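Local coordinates for protein thiol-activated cytolysin (Desulfobulbus propionicus, PDB 6NAL) that probably forms pores in cholesterol-containing membranes, as a bacterial toxin of the cholesterol-dependent cytolysin family, at residues S54-F59 with H350-Y355; N25-S30 with V153-E158; V188-F193 with Q243-F248; V63-E68 with G164-Y169. All blocks are in the same frame, centred on the assembly; numbering follows the deposited sequence.

How the contacts relate
From the N terminus, the loop 25-30 comes first and closes on 153-158 (contact 2). Strand 54-59 follows, waiting until 350-355 to close contact 1, so contacts 1 and 2 cross. The next loop, 63-68, meets 164-169 in contact 4, which also crosses contact 2. The loop of contact 1 encloses both contact 4 and contact 3, where strand 188-193 pairs with 243-248. Glu354 and Thr353 of contact 1 bond to the 25-30 loop. Val153 N reaches Val188 O, joining contacts 2 and 3, and Cys165 packs on Phe245 between contacts 4 and 3. Contacts 1 and 3 each join strands within one sheet; contacts 2 and 4 attach loops to the starts of helices 156-163 and 167-174.

Contact 1: residues S54-F59 with H350-Y355; sequences SYEADF and HGTTEY
Thr353 O is the best-held polar atom between the two strands, gripped twice: Tyr55 N donates to it at 2.8 Å, nearly along the C=O axis, and Ser54 CA adds a CA-H...O contact at 3.1 Å. The antiparallel ladder makes Tyr55 and Thr353 one hydrogen-bonded pair, Ala57 and Gly351 the next. Tyr55, Ala57 and Thr353 face helix 156-163; Ser54, Glu56, Thr352 and Glu354 lie on the other face. There Thr352 runs alongside Glu56, its OG1 3.5 Å from Glu56 CD.

At the strand end His350 ND1 donates to Asp58 OD1 at 2.9 Å. The N-H...O angle is a bent 140°; the oxygen lies in the imidazole plane and offers its anti lone pair, while the carboxylate is turned steeply against the ring. His350 NE2 meets a water at 2.8 Å, and that water donates a longer bond to Glu56 OE1. Glu56 CG lies 3.3 Å from His350 NE2, because the glutamate chain, anti to the backbone N (chi1 -156°), bends at chi2 and crosses the ring at about a right angle.

Ser54, Tyr55 and Glu56 also pair with a strand of the second subunit, in a parallel ladder that carries the sheet across the interface. The nearby carboxylates could raise the pKa of the imidazole, though Arg397 of the second subunit lies near Glu56 in a long, weak ion pair.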
loop_
_atom_site.group_PDB
_atom_site.type_symbol
_atom_site.label_atom_id
_atom_site.label_comp_id
_atom_site.label_asym_id
_atom_site.label_seq_id
_atom_site.Cartn_x
_atom_site.Cartn_y
_atom_site.Cartn_z
ATOM N N SER A 54 14.499 -2.797 8.491
ATOM C CA SER A 54 15.696 -2.458 9.227
ATOM C C SER A 54 16.026 -0.983 8.996
ATOM O O SER A 54 15.669 -0.380 7.988
ATOM C CB SER A 54 16.838 -3.376 8.846
ATOM O OG SER A 54 17.516 -2.955 7.702
ATOM N N TYR A 55 16.605 -0.378 10.002
ATOM C CA TYR A 55 16.958 1.022 9.962
ATOM C C TYR A 55 18.462 1.064 10.131
ATOM O O TYR A 55 18.997 0.386 11.005
ATOM C CB TYR A 55 16.261 1.812 11.057
ATOM C CG TYR A 55 16.623 3.280 11.002
ATOM C CD1 TYR A 55 16.075 4.121 10.042
ATOM C CD2 TYR A 55 17.522 3.813 11.899
ATOM C CE1 TYR A 55 16.413 5.457 9.966
ATOM C CE2 TYR A 55 17.894 5.197 11.845
ATOM C CZ TYR A 55 17.336 5.992 10.879
ATOM O OH TYR A 55 17.639 7.311 10.783
ATOM N N GLU A 56 19.121 1.872 9.318
ATOM C CA GLU A 56 20.562 1.987 9.245
ATOM C C GLU A 56 20.884 3.451 9.444
ATOM O O GLU A 56 20.320 4.287 8.722
ATOM C CB GLU A 56 21.024 1.568 7.876
ATOM C CG GLU A 56 22.405 1.097 7.714
ATOM C CD GLU A 56 22.478 -0.125 6.782
ATOM O OE1 GLU A 56 23.590 -0.357 6.253
ATOM O OE2 GLU A 56 21.464 -0.875 6.611
ATOM N N ALA A 57 21.832 3.745 10.346
ATOM C CA ALA A 57 22.282 5.115 10.573
ATOM C C ALA A 57 23.577 5.163 11.380
ATOM O O ALA A 57 23.920 4.225 12.102
ATOM C CB ALA A 57 21.209 5.930 11.297
ATOM N N ASP A 58 24.290 6.272 11.252
ATOM C CA ASP A 58 25.441 6.521 12.126
ATOM C C ASP A 58 25.009 6.578 13.585
ATOM O O ASP A 58 24.079 7.298 13.934
ATOM C CB ASP A 58 26.104 7.826 11.721
ATOM C CG ASP A 58 26.776 7.736 10.375
ATOM O OD1 ASP A 58 27.097 6.594 9.904
ATOM O OD2 ASP A 58 26.969 8.825 9.785
ATOM N N PHE A 59 25.659 5.790 14.441
ATOM C CA PHE A 59 25.286 5.722 15.852
ATOM C C PHE A 59 25.997 6.843 16.600
ATOM O O PHE A 59 27.243 6.876 16.667
ATOM C CB PHE A 59 25.630 4.359 16.448
ATOM C CG PHE A 59 25.129 4.146 17.857
ATOM C CD1 PHE A 59 23.875 4.587 18.258
ATOM C CD2 PHE A 59 25.926 3.480 18.788
ATOM C CE1 PHE A 59 23.416 4.379 19.578
ATOM C CE2 PHE A 59 25.486 3.258 20.097
ATOM C CZ PHE A 59 24.224 3.700 20.492
ATOM N N HIS A 350 28.569 2.735 12.464
ATOM C CA HIS A 350 27.278 2.528 11.825
ATOM C C HIS A 350 26.483 1.535 12.647
ATOM O O HIS A 350 27.044 0.597 13.220
ATOM C CB HIS A 350 27.489 1.941 10.422
ATOM C CG HIS A 350 26.605 2.509 9.361
ATOM N ND1 HIS A 350 26.584 3.857 9.045
ATOM C CD2 HIS A 350 25.735 1.904 8.509
ATOM C CE1 HIS A 350 25.717 4.059 8.063
ATOM N NE2 HIS A 350 25.193 2.892 7.718
ATOM N N GLY A 351 25.182 1.733 12.707
ATOM C CA GLY A 351 24.311 0.788 13.366
ATOM C C GLY A 351 23.186 0.345 12.457
ATOM O O GLY A 351 22.715 1.100 11.606
ATOM N N THR A 352 22.743 -0.888 12.671
ATOM C CA THR A 352 21.565 -1.430 11.999
ATOM C C THR A 352 20.693 -2.115 13.032
ATOM O O THR A 352 21.213 -2.726 13.970
ATOM C CB THR A 352 21.911 -2.468 10.926
ATOM O OG1 THR A 352 22.519 -1.826 9.803
ATOM C CG2 THR A 352 20.650 -3.244 10.477
ATOM N N THR A 353 19.379 -2.047 12.852
ATOM C CA THR A 353 18.461 -2.733 13.755
ATOM C C THR A 353 17.163 -3.016 12.985
ATOM O O THR A 353 16.741 -2.207 12.166
ATOM C CB THR A 353 18.211 -1.882 15.005
ATOM O OG1 THR A 353 17.437 -2.626 15.966
ATOM C CG2 THR A 353 17.491 -0.593 14.605
ATOM N N GLU A 354 16.554 -4.168 13.236
ATOM C CA GLU A 354 15.339 -4.568 12.557
ATOM C C GLU A 354 14.147 -4.334 13.466
ATOM O O GLU A 354 14.269 -4.266 14.688
ATOM C CB GLU A 354 15.402 -6.026 12.120
ATOM C CG GLU A 354 16.606 -6.292 11.226
ATOM C CD GLU A 354 16.814 -7.762 10.886
ATOM O OE1 GLU A 354 16.224 -8.614 11.587
ATOM O OE2 GLU A 354 17.574 -8.052 9.923
ATOM N N TYR A 355 12.999 -4.148 12.839
ATOM C CA TYR A 355 11.768 -3.906 13.553
ATOM C C TYR A 355 10.609 -4.338 12.667
ATOM O O TYR A 355 10.760 -4.538 11.459
ATOM C CB TYR A 355 11.649 -2.448 13.981
ATOM C CG TYR A 355 11.647 -1.427 12.880
ATOM C CD1 TYR A 355 12.822 -0.922 12.368
ATOM C CD2 TYR A 355 10.459 -0.899 12.428
ATOM C CE1 TYR A 355 12.805 0.077 11.377
ATOM C CE2 TYR A 355 10.425 0.081 11.465
ATOM C CZ TYR A 355 11.606 0.557 10.932
ATOM O OH TYR A 355 11.559 1.514 9.950
HETATM O O HOH W 1 24.639 2.457 4.989
#

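Contact 2: residues N25-S30 with V153-E158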
loop_
_atom_site.group_PDB
_atom_site.type_symbol
_atom_site.label_atom_id
_atom_site.label_comp_id
_atom_site.label_asym_id
_atom_site.label_seq_id
_atom_site.Cartn_x
_atom_site.Cartn_y
_atom_site.Cartn_z
ATOM N N ASN A 25 25.067 -3.644 17.936
ATOM C CA ASN A 25 24.222 -4.806 17.736
ATOM C C ASN A 25 22.750 -4.473 17.907
ATOM O O ASN A 25 22.305 -4.109 19.005
ATOM C CB ASN A 25 24.559 -5.950 18.660
ATOM C CG ASN A 25 23.654 -7.136 18.408
ATOM O OD1 ASN A 25 23.518 -7.650 17.259
ATOM N ND2 ASN A 25 22.958 -7.539 19.468
ATOM N N GLY A 26 21.994 -4.633 16.821
ATOM C CA GLY A 26 20.594 -4.318 16.833
ATOM C C GLY A 26 19.771 -5.569 16.998
ATOM O O GLY A 26 20.276 -6.683 17.025
ATOM N N THR A 27 18.478 -5.340 17.162
ATOM C CA THR A 27 17.504 -6.403 17.126
ATOM C C THR A 27 17.557 -7.156 15.805
ATOM O O THR A 27 17.711 -6.582 14.724
ATOM C CB THR A 27 16.122 -5.796 17.328
ATOM O OG1 THR A 27 16.192 -4.878 18.424
ATOM C CG2 THR A 27 15.063 -6.844 17.595
ATOM N N SER A 28 17.416 -8.454 15.890
ATOM C CA SER A 28 17.096 -9.231 14.716
ATOM C C SER A 28 15.726 -9.875 14.891
ATOM O O SER A 28 15.350 -10.303 15.978
ATOM C CB SER A 28 18.150 -10.285 14.451
ATOM O OG SER A 28 17.527 -11.383 13.795
ATOM N N ILE A 29 14.965 -9.883 13.819
ATOM C CA ILE A 29 13.715 -10.621 13.725
ATOM C C ILE A 29 13.961 -11.718 12.696
ATOM O O ILE A 29 14.546 -11.459 11.643
ATOM C CB ILE A 29 12.554 -9.695 13.312
ATOM C CG1 ILE A 29 12.655 -8.349 14.045
ATOM C CG2 ILE A 29 11.232 -10.395 13.578
ATOM C CD1 ILE A 29 12.196 -8.407 15.464
ATOM N N SER A 30 13.581 -12.933 12.993
ATOM C CA SER A 30 13.969 -14.023 12.075
ATOM C C SER A 30 12.777 -14.938 11.810
ATOM O O SER A 30 12.656 -16.023 12.382
ATOM C CB SER A 30 15.159 -14.797 12.643
ATOM O OG SER A 30 14.809 -15.434 13.862
ATOM N N VAL A 153 8.753 4.055 17.885
ATOM C CA VAL A 153 9.885 3.264 18.363
ATOM C C VAL A 153 9.377 1.876 18.731
ATOM O O VAL A 153 8.449 1.735 19.540
ATOM C CB VAL A 153 10.651 3.913 19.549
ATOM C CG1 VAL A 153 10.869 5.432 19.306
ATOM C CG2 VAL A 153 9.959 3.784 20.844
ATOM N N TYR A 154 9.987 0.861 18.126
ATOM C CA TYR A 154 9.581 -0.511 18.339
ATOM C C TYR A 154 10.220 -1.067 19.586
ATOM O O TYR A 154 9.558 -1.766 20.338
ATOM C CB TYR A 154 9.973 -1.369 17.137
ATOM C CG TYR A 154 9.612 -2.871 17.224
ATOM C CD1 TYR A 154 8.272 -3.326 17.241
ATOM C CD2 TYR A 154 10.627 -3.839 17.261
ATOM C CE1 TYR A 154 7.978 -4.695 17.325
ATOM C CE2 TYR A 154 10.336 -5.189 17.308
ATOM C CZ TYR A 154 9.015 -5.610 17.337
ATOM O OH TYR A 154 8.739 -6.961 17.403
ATOM N N ASP A 155 11.507 -0.786 19.816
ATOM C CA ASP A 155 12.187 -1.308 21.003
ATOM C C ASP A 155 13.380 -0.416 21.348
ATOM O O ASP A 155 13.654 0.587 20.676
ATOM C CB ASP A 155 12.625 -2.781 20.807
ATOM C CG ASP A 155 13.565 -2.978 19.601
ATOM O OD1 ASP A 155 13.904 -1.947 18.943
ATOM O OD2 ASP A 155 13.932 -4.157 19.306
ATOM N N GLU A 156 14.104 -0.806 22.404
ATOM C CA GLU A 156 15.186 0.031 22.906
ATOM C C GLU A 156 16.244 0.272 21.839
ATOM O O GLU A 156 16.934 1.296 21.879
ATOM C CB GLU A 156 15.820 -0.597 24.150
ATOM C CG GLU A 156 14.930 -0.617 25.403
ATOM C CD GLU A 156 14.151 -1.947 25.560
ATOM O OE1 GLU A 156 14.070 -2.726 24.553
ATOM O OE2 GLU A 156 13.604 -2.198 26.677
ATOM N N ASN A 157 16.379 -0.635 20.862
ATOM C CA ASN A 157 17.494 -0.491 19.928
ATOM C C ASN A 157 17.165 0.474 18.811
ATOM O O ASN A 157 18.060 1.134 18.277
ATOM C CB ASN A 157 17.904 -1.832 19.327
ATOM C CG ASN A 157 18.785 -2.648 20.274
ATOM O OD1 ASN A 157 19.785 -2.155 20.839
ATOM N ND2 ASN A 157 18.404 -3.897 20.462
ATOM N N GLU A 158 15.903 0.533 18.412
ATOM C CA GLU A 158 15.524 1.536 17.443
ATOM C C GLU A 158 15.662 2.897 18.082
ATOM O O GLU A 158 16.087 3.842 17.425
ATOM C CB GLU A 158 14.089 1.331 16.926
ATOM C CG GLU A 158 13.872 1.995 15.519
ATOM C CD GLU A 158 12.407 2.235 15.101
ATOM O OE1 GLU A 158 11.486 1.612 15.690
ATOM O OE2 GLU A 158 12.171 3.069 14.174
#
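Hydrogen bonds carry this contact, and they converge on the hydroxyl of Thr27. Its OG1 donates to Asp155 OD2 at 2.5 Å, the two side chains reaching tip to tip, with the hydroxyl somewhat above the carboxylate plane. The same OG1 accepts from Asn157 ND2 at 3.2 Å; this bond is nearly straight, 163° at the hydrogen, and lies close to the amide plane. Thr27 OG1 is anti to its carbonyl carbon (chi1 -46°), which turns the oxygen to the helix end and leaves CG2 3.4 Å from Asp155 OD2.

Asp155 is the N-cap of helix 156-163. Its CG takes the crowded place between the backbone N and the carbonyl carbon (chi1 58°), so that OD1 turns back over the first turn, accepting from Glu158 N at 3.2 Å and, weakly, from Asn157 N. One carboxylate oxygen therefore caps the helix while the other holds the loop. Glu158 answers from within the turn: through its anti lone pair, OE1 accepts at 3.0 Å from the N of Tyr154, the residue before the N-cap, tying the incoming chain to the first turn, and its OE2 forms a salt bridge with Lys162.

Apolar contact is slight by comparison. Ile29 CD1 approaches Tyr154 CE2 at 4.1 Å, again tip to tip, while the phenol OH of Tyr154 bonds to Arg182. The loop is also fastened to strand 349-372: Thr27 N bonds to Thr353 OG1, and Ile29 N to Glu354 OE1.

Contact 3: residues V188-F193 with Q243-F248; sequences VYLIRF and QIFLKF
Arg192 leaves its strand with CG anti to the backbone N (chi1 -169°), whereas Phe245, opposite it, has CG anti to the carbonyl carbon (chi1 -74°), and these torsions lay the arginine's aliphatic stem alongside the phenyl ring. Arg192 CG sits over the ring face in a CH-pi contact, 3.8 Å from the centroid of Phe245, and Arg192 CD touches Phe245 CZ at 3.5 Å. The chain then bends at chi3 (52°), taking the guanidinium off the ring toward Gln243, where Arg192 NH1 gives Gln243 OE1 a weak hydrogen bond of 3.4 Å. Next along, Leu190 brings CD2 up to Phe245 CD2, and its CD1 lies on the stem of Lys247.

The other face carries Tyr189, Ile191, Phe193, Ile244, Leu246 and Phe248. Ile191 CD1 presses on Phe248 CE1 at 3.4 Å, Phe193 meets Leu246 CD1 with its ring edge, and Tyr189 lies beside Phe248, which packs with it on Ile261 of helix 254-264. The hydroxyl of Tyr189 bonds to Ser150.

Between the two faces the backbones pair in regular antiparallel fashion: Tyr189 with Phe248, Ile191 with Leu246, and Phe193 with Ile244 each exchange two hydrogen bonds, Tyr189 N to Phe248 O measuring 2.8 Å. Strands 147-152 and 287-294 continue the sheet outward. Short, mostly straight bonds and buried side chains make this a firmly held part of the central sheet; the arginine's charge, weakly bonded to Gln243, lies beside the like charge of Lys194, which may lower the lysine's pKa.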
loop_
_atom_site.group_PDB
_atom_site.type_symbol
_atom_site.label_atom_id
_atom_site.label_comp_id
_atom_site.label_asym_id
_atom_site.label_seq_id
_atom_site.Cartn_x
_atom_site.Cartn_y
_atom_site.Cartn_z
ATOM N N VAL A 188 4.272 3.419 21.001
ATOM C CA VAL A 188 5.063 4.527 21.545
ATOM C C VAL A 188 5.574 5.424 20.427
ATOM O O VAL A 188 6.196 4.959 19.472
ATOM C CB VAL A 188 6.254 4.031 22.391
ATOM C CG1 VAL A 188 7.056 5.181 22.954
ATOM C CG2 VAL A 188 5.810 3.088 23.512
ATOM N N TYR A 189 5.379 6.712 20.578
ATOM C CA TYR A 189 5.974 7.687 19.692
ATOM C C TYR A 189 6.886 8.645 20.469
ATOM O O TYR A 189 6.523 9.151 21.531
ATOM C CB TYR A 189 4.841 8.431 18.990
ATOM C CG TYR A 189 5.280 9.277 17.848
ATOM C CD1 TYR A 189 5.460 8.748 16.604
ATOM C CD2 TYR A 189 5.534 10.592 18.021
ATOM C CE1 TYR A 189 5.882 9.516 15.539
ATOM C CE2 TYR A 189 5.944 11.395 16.944
ATOM C CZ TYR A 189 6.125 10.838 15.709
ATOM O OH TYR A 189 6.547 11.606 14.650
ATOM N N LEU A 190 8.029 8.968 19.894
ATOM C CA LEU A 190 9.017 9.766 20.615
ATOM C C LEU A 190 9.504 10.960 19.820
ATOM O O LEU A 190 9.926 10.828 18.672
ATOM C CB LEU A 190 10.215 8.927 21.003
ATOM C CG LEU A 190 11.023 9.487 22.174
ATOM C CD1 LEU A 190 10.295 9.227 23.456
ATOM C CD2 LEU A 190 12.397 8.802 22.165
ATOM N N ILE A 191 9.484 12.120 20.459
ATOM C CA ILE A 191 10.015 13.351 19.900
ATOM C C ILE A 191 11.182 13.807 20.760
ATOM O O ILE A 191 11.116 13.763 21.992
ATOM C CB ILE A 191 8.911 14.431 19.856
ATOM C CG1 ILE A 191 7.776 14.000 18.923
ATOM C CG2 ILE A 191 9.445 15.798 19.415
ATOM C CD1 ILE A 191 6.581 14.901 18.999
ATOM N N ARG A 192 12.220 14.314 20.105
ATOM C CA ARG A 192 13.334 14.924 20.783
ATOM C C ARG A 192 13.653 16.282 20.204
ATOM O O ARG A 192 13.876 16.395 19.006
ATOM C CB ARG A 192 14.573 14.068 20.671
ATOM C CG ARG A 192 15.637 14.543 21.570
ATOM C CD ARG A 192 16.971 13.926 21.290
ATOM N NE ARG A 192 17.340 14.038 19.893
ATOM C CZ ARG A 192 18.445 13.519 19.389
ATOM N NH1 ARG A 192 19.273 12.878 20.211
ATOM N NH2 ARG A 192 18.710 13.637 18.089
ATOM N N PHE A 193 13.749 17.284 21.073
ATOM C CA PHE A 193 14.305 18.596 20.747
ATOM C C PHE A 193 15.715 18.682 21.307
ATOM O O PHE A 193 15.909 18.453 22.500
ATOM C CB PHE A 193 13.463 19.720 21.352
ATOM C CG PHE A 193 12.054 19.797 20.807
ATOM C CD1 PHE A 193 11.071 18.992 21.309
ATOM C CD2 PHE A 193 11.743 20.691 19.821
ATOM C CE1 PHE A 193 9.797 19.042 20.843
ATOM C CE2 PHE A 193 10.473 20.765 19.341
ATOM C CZ PHE A 193 9.479 19.923 19.853
ATOM N N GLN A 243 18.314 19.146 26.119
ATOM C CA GLN A 243 17.636 18.074 25.428
ATOM C C GLN A 243 16.274 17.937 26.084
ATOM O O GLN A 243 16.147 17.931 27.306
ATOM C CB GLN A 243 18.484 16.802 25.501
ATOM C CG GLN A 243 18.341 15.876 24.358
ATOM C CD GLN A 243 19.504 14.911 24.231
ATOM O OE1 GLN A 243 19.803 14.471 23.129
ATOM N NE2 GLN A 243 20.148 14.568 25.338
ATOM N N ILE A 244 15.265 17.855 25.249
ATOM C CA ILE A 244 13.899 17.610 25.655
ATOM C C ILE A 244 13.376 16.378 24.917
ATOM O O ILE A 244 13.467 16.291 23.684
ATOM C CB ILE A 244 13.008 18.826 25.353
ATOM C CG1 ILE A 244 13.646 20.046 26.029
ATOM C CG2 ILE A 244 11.609 18.521 25.792
ATOM C CD1 ILE A 244 13.072 21.344 25.546
ATOM N N PHE A 245 12.792 15.455 25.665
ATOM C CA PHE A 245 12.154 14.273 25.107
ATOM C C PHE A 245 10.681 14.318 25.436
ATOM O O PHE A 245 10.330 14.597 26.579
ATOM C CB PHE A 245 12.754 12.998 25.703
ATOM C CG PHE A 245 14.108 12.675 25.189
ATOM C CD1 PHE A 245 15.226 13.120 25.837
ATOM C CD2 PHE A 245 14.258 11.905 24.049
ATOM C CE1 PHE A 245 16.501 12.804 25.362
ATOM C CE2 PHE A 245 15.510 11.593 23.560
ATOM C CZ PHE A 245 16.631 12.037 24.220
ATOM N N LEU A 246 9.830 14.026 24.450
ATOM C CA LEU A 246 8.399 13.837 24.660
ATOM C C LEU A 246 7.993 12.422 24.258
ATOM O O LEU A 246 8.117 12.045 23.093
ATOM C CB LEU A 246 7.585 14.835 23.845
ATOM C CG LEU A 246 7.477 16.248 24.384
ATOM C CD1 LEU A 246 8.693 16.929 23.824
ATOM C CD2 LEU A 246 6.185 16.838 23.961
ATOM N N LYS A 247 7.446 11.670 25.193
ATOM C CA LYS A 247 7.035 10.299 24.946
ATOM C C LYS A 247 5.519 10.256 24.900
ATOM O O LYS A 247 4.856 10.691 25.841
ATOM C CB LYS A 247 7.566 9.367 26.032
ATOM C CG LYS A 247 7.141 7.937 25.829
ATOM C CD LYS A 247 7.852 7.018 26.843
ATOM C CE LYS A 247 6.835 6.171 27.616
ATOM N NZ LYS A 247 5.862 7.066 28.312
ATOM N N PHE A 248 4.972 9.754 23.794
ATOM C CA PHE A 248 3.535 9.574 23.628
ATOM C C PHE A 248 3.240 8.078 23.587
ATOM O O PHE A 248 3.782 7.364 22.744
ATOM C CB PHE A 248 3.030 10.218 22.350
ATOM C CG PHE A 248 3.361 11.659 22.204
ATOM C CD1 PHE A 248 4.577 12.064 21.688
ATOM C CD2 PHE A 248 2.445 12.630 22.565
ATOM C CE1 PHE A 248 4.870 13.412 21.562
ATOM C CE2 PHE A 248 2.724 13.962 22.411
ATOM C CZ PHE A 248 3.943 14.352 21.923
#

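Contact 4: residues V63-E68 with G164-Y169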
loop_
_atom_site.group_PDB
_atom_site.type_symbol
_atom_site.label_atom_id
_atom_site.label_comp_id
_atom_site.label_asym_id
_atom_site.label_seq_id
_atom_site.Cartn_x
_atom_site.Cartn_y
_atom_site.Cartn_z
ATOM N N VAL A 63 26.846 10.722 26.166
ATOM C CA VAL A 63 27.565 10.694 27.432
ATOM C C VAL A 63 26.671 10.082 28.497
ATOM O O VAL A 63 25.679 10.694 28.885
ATOM C CB VAL A 63 27.970 12.103 27.882
ATOM C CG1 VAL A 63 28.497 12.061 29.315
ATOM C CG2 VAL A 63 29.028 12.724 27.005
ATOM N N PRO A 64 26.987 8.929 29.045
ATOM C CA PRO A 64 26.115 8.385 30.089
ATOM C C PRO A 64 26.175 9.209 31.367
ATOM O O PRO A 64 27.223 9.733 31.754
ATOM C CB PRO A 64 26.643 6.959 30.309
ATOM C CG PRO A 64 27.558 6.680 29.152
ATOM C CD PRO A 64 28.096 8.034 28.699
ATOM N N SER A 65 25.019 9.315 32.015
ATOM C CA SER A 65 24.892 10.004 33.296
ATOM C C SER A 65 25.927 9.538 34.320
ATOM O O SER A 65 26.407 10.325 35.142
ATOM C CB SER A 65 23.494 9.741 33.851
ATOM O OG SER A 65 23.395 8.357 34.231
ATOM N N ALA A 66 26.249 8.261 34.319
ATOM C CA ALA A 66 27.066 7.693 35.381
ATOM C C ALA A 66 28.523 7.620 34.995
ATOM O O ALA A 66 29.342 7.213 35.817
ATOM C CB ALA A 66 26.575 6.288 35.764
ATOM N N TYR A 67 28.862 8.012 33.769
ATOM C CA TYR A 67 30.248 8.031 33.331
ATOM C C TYR A 67 30.665 9.379 32.752
ATOM O O TYR A 67 31.511 9.416 31.854
ATOM C CB TYR A 67 30.493 6.941 32.295
ATOM C CG TYR A 67 30.270 5.545 32.799
ATOM C CD1 TYR A 67 28.985 5.032 32.960
ATOM C CD2 TYR A 67 31.345 4.719 33.091
ATOM C CE1 TYR A 67 28.788 3.741 33.416
ATOM C CE2 TYR A 67 31.146 3.425 33.533
ATOM C CZ TYR A 67 29.866 2.961 33.693
ATOM O OH TYR A 67 29.687 1.709 34.143
ATOM N N GLU A 68 30.078 10.484 33.240
ATOM C CA GLU A 68 30.526 11.816 32.834
ATOM C C GLU A 68 31.999 12.034 33.184
ATOM O O GLU A 68 32.741 12.650 32.413
ATOM C CB GLU A 68 29.699 12.928 33.502
ATOM C CG GLU A 68 28.166 12.812 33.425
ATOM C CD GLU A 68 27.439 14.178 33.620
ATOM O OE1 GLU A 68 28.081 15.168 34.113
ATOM O OE2 GLU A 68 26.224 14.240 33.270
ATOM N N GLY A 164 20.314 8.563 19.405
ATOM C CA GLY A 164 21.647 8.732 19.983
ATOM C C GLY A 164 21.671 9.069 21.460
ATOM O O GLY A 164 22.531 9.842 21.907
ATOM N N CYS A 165 20.782 8.476 22.240
ATOM C CA CYS A 165 20.651 8.873 23.630
ATOM C C CYS A 165 21.117 7.762 24.569
ATOM O O CYS A 165 21.444 6.641 24.152
ATOM C CB CYS A 165 19.198 9.259 23.926
ATOM S SG CYS A 165 18.060 7.862 23.743
ATOM N N ASP A 166 21.139 8.113 25.861
ATOM C CA ASP A 166 21.590 7.224 26.927
ATOM C C ASP A 166 20.365 6.458 27.407
ATOM O O ASP A 166 19.594 6.965 28.215
ATOM C CB ASP A 166 22.241 8.018 28.060
ATOM C CG ASP A 166 22.526 7.157 29.307
ATOM O OD1 ASP A 166 22.506 7.776 30.397
ATOM O OD2 ASP A 166 22.776 5.906 29.196
ATOM N N ILE A 167 20.168 5.241 26.908
ATOM C CA ILE A 167 18.951 4.511 27.238
ATOM C C ILE A 167 18.777 4.415 28.744
ATOM O O ILE A 167 17.662 4.537 29.272
ATOM C CB ILE A 167 18.981 3.110 26.604
ATOM C CG1 ILE A 167 17.541 2.587 26.514
ATOM C CG2 ILE A 167 19.872 2.154 27.436
ATOM C CD1 ILE A 167 16.751 3.099 25.320
ATOM N N SER A 168 19.874 4.164 29.451
ATOM C CA SER A 168 19.810 3.982 30.888
ATOM C C SER A 168 19.138 5.174 31.556
ATOM O O SER A 168 18.210 5.003 32.350
ATOM C CB SER A 168 21.219 3.771 31.429
ATOM O OG SER A 168 21.308 4.209 32.775
ATOM N N TYR A 169 19.596 6.395 31.242
ATOM C CA TYR A 169 18.968 7.610 31.771
ATOM C C TYR A 169 17.492 7.687 31.382
ATOM O O TYR A 169 16.609 7.926 32.221
ATOM C CB TYR A 169 19.724 8.837 31.243
ATOM C CG TYR A 169 19.220 10.194 31.729
ATOM C CD1 TYR A 169 19.570 10.674 32.986
ATOM C CD2 TYR A 169 18.420 11.008 30.911
ATOM C CE1 TYR A 169 19.135 11.905 33.429
ATOM C CE2 TYR A 169 17.975 12.247 31.350
ATOM C CZ TYR A 169 18.333 12.689 32.608
ATOM O OH TYR A 169 17.897 13.907 33.059
HETATM O O HOH W 2 24.466 6.056 32.711
#
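The N-terminal cap of helix 167-174 is where the 63-68 loop is attached. Asp166 holds the N-cap position, with CG anti to the backbone N (chi1 171°) so that its carboxylate stands out toward the loop. OD1 does most of the work. It accepts a weak capping bond from Tyr169 N at 3.3 Å, and across the contact it accepts from Ser65 N, also weakly, at 3.4 Å; this second bond is long but straight, 171° at the hydrogen. A water adds a third, weak grip: it donates to Asp166 OD1 and accepts from Ala66 N at 3.3 Å, bridging the carboxylate to the next amide of the loop.

Around this polar centre the packing is loose. Pro64 brings its CA to 3.7 Å from Asp166 OD1, and its CB faces OD2 at 4.2 Å. Ser65 CB comes to 4.1 Å from Tyr169 CD1, approaching the ring obliquely. The loop is folded by a bond from Tyr67 N to Pro64 O, and the amides of Ser65 and Ala66 lie on the side of the aspartate and the water. A backbone bond from Val63 to Leu334 ties the loop to strand 332-340; Tyr169 packs its own ring on His294. One aspartate oxygen, shared weakly between the Tyr169 amide of its own helix and the Ser65 amide of a distant loop, is a helix N-cap doubling as a tertiary link.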